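Local coordinates for S-adenosylmethionine:2-demethylmenaquinone methyltransferase (Geobacillus kaustophilus, PDB 2PCN), which belongs to the Aldolase/RraA family of proteins and is assembled from three chains, at residues 37-42 with 59-64; 42-47 with 117-122. All coordinates share one frame; numbering follows the deposited sequence.

Interactions 1 and 2 cross along the chain, their segments alternating, and share Asp42. Interaction 1 pairs the end of strand 30-38 with strand 58-62. Interaction 2 ties the start of helix 44-52, which links those two strands, to the loop at 117-122. Their centres lie about 9 Å apart. They also touch directly: Glu41 O and Lys118 N are 2.8 Å apart, probably a hydrogen bond, and Val61 CG1 packs at 4.0 Å from Val46 CG2 of the helix. An acetate ion, probably from the crystallisation liquor, sits at interaction 2, held by Ser117 and Lys119. No other chain of the assembly touches any of the segments.

Interaction 1: residues 37-42 with 59-64; sequences VDVFED and LVVDGK
Val37 and Val61 sit side by side on neighbouring parallel strands, 30-38 and 58-62, of a beta-alpha-beta unit whose helix is 44-52. Their side chains lie on the face of the sheet that this helix covers. Val37 puts CG2 beside its own backbone N, anti to the carbonyl carbon. From there Val37 CG2 meets Leu59 CD1 at 3.6 Å. Further along, Val39 CG2 reaches Val61 CG1 at 4.0 Å. Leu45 and Ala49 of the helix pack on Val37. The parallel ladder runs from Val37 N to Val60 O, from Asp62 N to Val37 O and from Val39 N to Asp62 O.

The other face carries Asp38 and Asp62. Their side chains lie alongside each other and point the same way, with the carboxylate planes turned 46° apart. Asp38 OD1 comes within 3.6 Å of Asp62 OD2, a close approach of like charges that Lys64 probably eases. The lysine is bent at chi2 (-56°) and chi4 (-63°), which folds its amine back toward Asp38 and Val39. It crosses Asp38 at about a right angle. The salt bridge from Lys64 NZ to Asp38 OD1 is 2.6 Å long, and its link to Asp62 OD2 is long. Lys64 NZ also bonds to Val39 O at 3.0 Å, from above the carbonyl plane.

The Lys64 backbone N donates to Asp62 OD1, closing an Asx turn that holds the second carboxylate. The Phe40 and Lys64 side chains cross at about a right angle, with Phe40 CD1 3.7 Å from Lys64 CG. Glu41 CG covers one face of the Phe40 ring, over its centre. Beyond the strand pairing, a water accepts from Glu41 N and donates to Gly63 O at 2.8 Å.

Interaction 2: residues 42-47 with 117-122; sequences DNVLVR and SKKEGK. With ACT (acetate ion), chain B.
An Asx turn at Asp42 opens helix 44-52, and the same carboxylate grips the loop at 117-122. Asp42 OD2 takes the N-H of Glu120 N on its syn lone pair at 2.7 Å. Asp42 OD1 accepts from Gly121 N at 3.1 Å, on the syn side but 34° out of the carboxylate plane. OD1 also receives Val44 N, nearly along its C-O axis, which closes the turn. Two backbone N-H groups of the loop and one of the helix therefore fix the rotation of this buried carboxylate. With CG anti to the backbone N (chi1 -165°), it reaches the N-H groups of Glu120 and Gly121. One water donates to OD1 and to Lys122 O and accepts from Leu45 N. A second water donates to both OD2 and Glu120 OE1, between two carboxylates that would probably repel each other.

The helix belongs to the beta-alpha-beta unit of strands 30-38 and 58-62, so the 117-122 loop is fastened to the end of the connection that leads from strand 30-38 into the helix. Asn43 N donates to Lys118 O. Val44 faces the loop and packs CG2 tightly on the Lys119 backbone, Val44 CG2 lying 3.5 Å from Lys119 CA. Val44 CB rests 3.6 Å from Gly121 CA, where the loop has no side chain. Leu45 CD1 lies against the carbonyl oxygens of Gly121 and Lys122.

Nearer the acetate, Asn43 and Lys119 cross obliquely. The lysine bends at chi2 and chi4, and its NZ makes a weak bond to Asn43 OD1. The amide nitrogen ND2 of Asn43 is bonded to Leu71 O. Lys119 NZ also donates to Ser117 O. The acetate ion, probably from the crystallisation liquor, takes three bonds on OXT: from Ser117 N, from Ser117 OG, and from Lys119 NZ at 2.9 Å.

Interaction 1: residues 37-42 with 59-64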
loop_
_atom_site.group_PDB
_atom_site.type_symbol
_atom_site.label_atom_id
_atom_site.label_comp_id
_atom_site.label_asym_id
_atom_site.label_seq_id
_atom_site.Cartn_x
_atom_site.Cartn_y
_atom_site.Cartn_z
ATOM N N VAL A 37 -14.399 -19.763 8.741
ATOM C CA VAL A 37 -15.572 -19.018 9.181
ATOM C C VAL A 37 -16.092 -18.264 7.963
ATOM O O VAL A 37 -15.333 -17.573 7.281
ATOM C CB VAL A 37 -15.240 -17.985 10.282
ATOM C CG1 VAL A 37 -16.514 -17.268 10.708
ATOM C CG2 VAL A 37 -14.600 -18.667 11.474
ATOM N N ASP A 38 -17.385 -18.402 7.690
ATOM C CA ASP A 38 -18.011 -17.737 6.553
ATOM C C ASP A 38 -19.071 -16.785 7.105
ATOM O O ASP A 38 -20.065 -17.220 7.686
ATOM C CB ASP A 38 -18.641 -18.788 5.636
ATOM C CG ASP A 38 -19.100 -18.215 4.310
ATOM O OD1 ASP A 38 -18.337 -17.450 3.685
ATOM O OD2 ASP A 38 -20.224 -18.550 3.884
ATOM N N VAL A 39 -18.847 -15.486 6.931
ATOM C CA VAL A 39 -19.770 -14.475 7.444
ATOM C C VAL A 39 -19.950 -13.304 6.486
ATOM O O VAL A 39 -19.297 -13.225 5.446
ATOM C CB VAL A 39 -19.263 -13.891 8.783
ATOM C CG1 VAL A 39 -19.093 -15.003 9.810
ATOM C CG2 VAL A 39 -17.936 -13.161 8.562
ATOM N N PHE A 40 -20.844 -12.395 6.859
ATOM C CA PHE A 40 -21.103 -11.198 6.074
ATOM C C PHE A 40 -21.401 -10.041 7.025
ATOM O O PHE A 40 -22.520 -9.902 7.532
ATOM C CB PHE A 40 -22.281 -11.409 5.122
ATOM C CG PHE A 40 -22.551 -10.230 4.232
ATOM C CD1 PHE A 40 -21.568 -9.752 3.377
ATOM C CD2 PHE A 40 -23.782 -9.583 4.265
ATOM C CE1 PHE A 40 -21.801 -8.642 2.564
ATOM C CE2 PHE A 40 -24.027 -8.474 3.457
ATOM C CZ PHE A 40 -23.031 -8.003 2.604
ATOM N N GLU A 41 -20.372 -9.237 7.279
ATOM C CA GLU A 41 -20.463 -8.070 8.152
ATOM C C GLU A 41 -20.930 -8.392 9.577
ATOM O O GLU A 41 -21.521 -7.551 10.259
ATOM C CB GLU A 41 -21.371 -7.021 7.494
ATOM C CG GLU A 41 -21.094 -6.878 5.991
ATOM C CD GLU A 41 -21.798 -5.692 5.356
ATOM O OE1 GLU A 41 -22.974 -5.448 5.683
ATOM O OE2 GLU A 41 -21.173 -5.012 4.516
ATOM N N ASP A 42 -20.648 -9.613 10.025
ATOM C CA ASP A 42 -21.013 -10.068 11.369
ATOM C C ASP A 42 -19.811 -10.872 11.873
ATOM O O ASP A 42 -19.268 -11.688 11.133
ATOM C CB ASP A 42 -22.259 -10.958 11.301
ATOM C CG ASP A 42 -22.906 -11.171 12.661
ATOM O OD1 ASP A 42 -22.268 -11.774 13.552
ATOM O OD2 ASP A 42 -24.059 -10.731 12.839
ATOM N N LEU A 59 -6.907 -18.943 11.435
ATOM C CA LEU A 59 -8.322 -18.770 11.138
ATOM C C LEU A 59 -8.479 -18.014 9.828
ATOM O O LEU A 59 -7.926 -16.927 9.664
ATOM C CB LEU A 59 -9.015 -17.990 12.259
ATOM C CG LEU A 59 -10.535 -17.868 12.090
ATOM C CD1 LEU A 59 -11.180 -19.224 12.332
ATOM C CD2 LEU A 59 -11.091 -16.849 13.062
ATOM N N VAL A 60 -9.218 -18.598 8.890
ATOM C CA VAL A 60 -9.466 -17.960 7.606
ATOM C C VAL A 60 -10.925 -17.532 7.624
ATOM O O VAL A 60 -11.822 -18.361 7.803
ATOM C CB VAL A 60 -9.223 -18.935 6.430
ATOM C CG1 VAL A 60 -9.476 -18.230 5.105
ATOM C CG2 VAL A 60 -7.791 -19.454 6.485
ATOM N N VAL A 61 -11.153 -16.234 7.452
ATOM C CA VAL A 61 -12.502 -15.683 7.476
ATOM C C VAL A 61 -12.919 -15.063 6.145
ATOM O O VAL A 61 -12.272 -14.140 5.651
ATOM C CB VAL A 61 -12.622 -14.597 8.568
ATOM C CG1 VAL A 61 -14.014 -13.983 8.549
ATOM C CG2 VAL A 61 -12.314 -15.198 9.932
ATOM N N ASP A 62 -13.992 -15.579 5.556
ATOM C CA ASP A 62 -14.474 -15.012 4.307
ATOM C C ASP A 62 -15.577 -14.018 4.644
ATOM O O ASP A 62 -16.704 -14.407 4.954
ATOM C CB ASP A 62 -15.024 -16.091 3.372
ATOM C CG ASP A 62 -15.488 -15.516 2.044
ATOM O OD1 ASP A 62 -15.334 -14.291 1.849
ATOM O OD2 ASP A 62 -16.002 -16.276 1.198
ATOM N N GLY A 63 -15.236 -12.737 4.603
ATOM C CA GLY A 63 -16.200 -11.693 4.898
ATOM C C GLY A 63 -16.747 -11.079 3.624
ATOM O O GLY A 63 -17.298 -9.977 3.636
ATOM N N LYS A 64 -16.585 -11.798 2.519
ATOM C CA LYS A 64 -17.073 -11.350 1.220
ATOM C C LYS A 64 -16.375 -10.097 0.720
ATOM O O LYS A 64 -16.850 -9.445 -0.210
ATOM C CB LYS A 64 -18.584 -11.101 1.289
ATOM C CG LYS A 64 -19.372 -12.281 1.850
ATOM C CD LYS A 64 -19.102 -13.545 1.052
ATOM C CE LYS A 64 -19.714 -14.771 1.709
ATOM N NZ LYS A 64 -19.122 -15.048 3.049
HETATM O O HOH W 1 -17.694 -8.811 6.100
#

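Interaction 2: residues 42-47 with 117-122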
loop_
_atom_site.group_PDB
_atom_site.type_symbol
_atom_site.label_atom_id
_atom_site.label_comp_id
_atom_site.label_asym_id
_atom_site.label_seq_id
_atom_site.Cartn_x
_atom_site.Cartn_y
_atom_site.Cartn_z
ATOM N N ASP A 42 -20.648 -9.613 10.025
ATOM C CA ASP A 42 -21.013 -10.068 11.369
ATOM C C ASP A 42 -19.811 -10.872 11.873
ATOM O O ASP A 42 -19.268 -11.688 11.133
ATOM C CB ASP A 42 -22.259 -10.958 11.301
ATOM C CG ASP A 42 -22.906 -11.171 12.661
ATOM O OD1 ASP A 42 -22.268 -11.774 13.552
ATOM O OD2 ASP A 42 -24.059 -10.731 12.839
ATOM N N ASN A 43 -19.385 -10.653 13.114
ATOM C CA ASN A 43 -18.214 -11.380 13.598
ATOM C C ASN A 43 -18.379 -12.205 14.870
ATOM O O ASN A 43 -17.388 -12.588 15.493
ATOM C CB ASN A 43 -17.029 -10.408 13.748
ATOM C CG ASN A 43 -17.048 -9.629 15.056
ATOM O OD1 ASN A 43 -18.077 -9.505 15.718
ATOM N ND2 ASN A 43 -15.891 -9.082 15.425
ATOM N N VAL A 44 -19.621 -12.497 15.253
ATOM C CA VAL A 44 -19.850 -13.303 16.449
ATOM C C VAL A 44 -19.183 -14.669 16.296
ATOM O O VAL A 44 -18.570 -15.176 17.232
ATOM C CB VAL A 44 -21.351 -13.519 16.706
ATOM C CG1 VAL A 44 -21.547 -14.564 17.804
ATOM C CG2 VAL A 44 -21.996 -12.202 17.104
ATOM N N LEU A 45 -19.309 -15.264 15.115
ATOM C CA LEU A 45 -18.705 -16.564 14.867
ATOM C C LEU A 45 -17.192 -16.467 14.739
ATOM O O LEU A 45 -16.483 -17.449 14.957
ATOM C CB LEU A 45 -19.310 -17.199 13.615
ATOM C CG LEU A 45 -20.780 -17.577 13.827
ATOM C CD1 LEU A 45 -21.365 -18.124 12.535
ATOM C CD2 LEU A 45 -20.877 -18.610 14.950
ATOM N N VAL A 46 -16.693 -15.287 14.382
ATOM C CA VAL A 46 -15.249 -15.097 14.282
ATOM C C VAL A 46 -14.724 -15.166 15.714
ATOM O O VAL A 46 -13.724 -15.825 15.993
ATOM C CB VAL A 46 -14.885 -13.720 13.679
ATOM C CG1 VAL A 46 -13.372 -13.536 13.678
ATOM C CG2 VAL A 46 -15.429 -13.617 12.260
ATOM N N ARG A 47 -15.420 -14.492 16.625
ATOM C CA ARG A 47 -15.013 -14.501 18.023
ATOM C C ARG A 47 -15.084 -15.900 18.624
ATOM O O ARG A 47 -14.146 -16.347 19.275
ATOM C CB ARG A 47 -15.878 -13.548 18.849
ATOM C CG ARG A 47 -15.599 -13.646 20.342
ATOM C CD ARG A 47 -16.013 -12.393 21.083
ATOM N NE ARG A 47 -15.476 -12.397 22.442
ATOM C CZ ARG A 47 -15.230 -11.303 23.155
ATOM N NH1 ARG A 47 -15.471 -10.103 22.641
ATOM N NH2 ARG A 47 -14.734 -11.410 24.381
ATOM N N SER A 117 -18.607 -4.527 13.363
ATOM C CA SER A 117 -19.476 -5.402 12.593
ATOM C C SER A 117 -20.710 -5.760 13.408
ATOM O O SER A 117 -20.756 -5.529 14.619
ATOM C CB SER A 117 -18.731 -6.678 12.196
ATOM O OG SER A 117 -18.178 -7.318 13.331
ATOM N N LYS A 118 -21.714 -6.312 12.737
ATOM C CA LYS A 118 -22.940 -6.720 13.410
ATOM C C LYS A 118 -22.619 -7.842 14.388
ATOM O O LYS A 118 -21.598 -8.518 14.253
ATOM C CB LYS A 118 -23.972 -7.191 12.382
ATOM C CG LYS A 118 -24.554 -6.059 11.553
ATOM C CD LYS A 118 -25.588 -6.564 10.565
ATOM C CE LYS A 118 -26.312 -5.403 9.902
ATOM N NZ LYS A 118 -25.365 -4.451 9.258
ATOM N N LYS A 119 -23.487 -8.034 15.375
ATOM C CA LYS A 119 -23.281 -9.069 16.381
ATOM C C LYS A 119 -24.517 -9.961 16.486
ATOM O O LYS A 119 -25.045 -10.190 17.577
ATOM C CB LYS A 119 -22.986 -8.417 17.735
ATOM C CG LYS A 119 -21.735 -7.529 17.748
ATOM C CD LYS A 119 -20.459 -8.361 17.745
ATOM C CE LYS A 119 -19.206 -7.489 17.713
ATOM N NZ LYS A 119 -19.047 -6.780 16.410
ATOM N N GLU A 120 -24.964 -10.480 15.347
ATOM C CA GLU A 120 -26.152 -11.324 15.305
ATOM C C GLU A 120 -25.865 -12.822 15.277
ATOM O O GLU A 120 -26.744 -13.631 15.575
ATOM C CB GLU A 120 -27.005 -10.930 14.101
ATOM C CG GLU A 120 -27.255 -9.432 14.031
ATOM C CD GLU A 120 -28.189 -9.038 12.910
ATOM O OE1 GLU A 120 -27.949 -9.448 11.754
ATOM O OE2 GLU A 120 -29.162 -8.309 13.185
ATOM N N GLY A 121 -24.643 -13.195 14.914
ATOM C CA GLY A 121 -24.297 -14.604 14.876
ATOM C C GLY A 121 -24.610 -15.299 13.565
ATOM O O GLY A 121 -24.571 -16.525 13.486
ATOM N N LYS A 122 -24.928 -14.526 12.533
ATOM C CA LYS A 122 -25.228 -15.101 11.228
ATOM C C LYS A 122 -23.919 -15.579 10.599
ATOM O O LYS A 122 -22.855 -15.021 10.869
ATOM C CB LYS A 122 -25.917 -14.057 10.346
ATOM C CG LYS A 122 -27.211 -13.537 10.970
ATOM C CD LYS A 122 -27.811 -12.358 10.219
ATOM C CE LYS A 122 -28.384 -12.767 8.879
ATOM N NZ LYS A 122 -29.225 -11.669 8.309
HETATM C C ACT B . -15.721 -5.594 15.749
HETATM O O ACT B . -15.851 -5.754 16.949
HETATM O OXT ACT B . -16.682 -5.732 15.010
HETATM C CH3 ACT B . -14.377 -5.224 15.178
HETATM O O HOH W 2 -21.174 -14.174 13.009
HETATM O O HOH W 3 -25.555 -10.227 10.726
#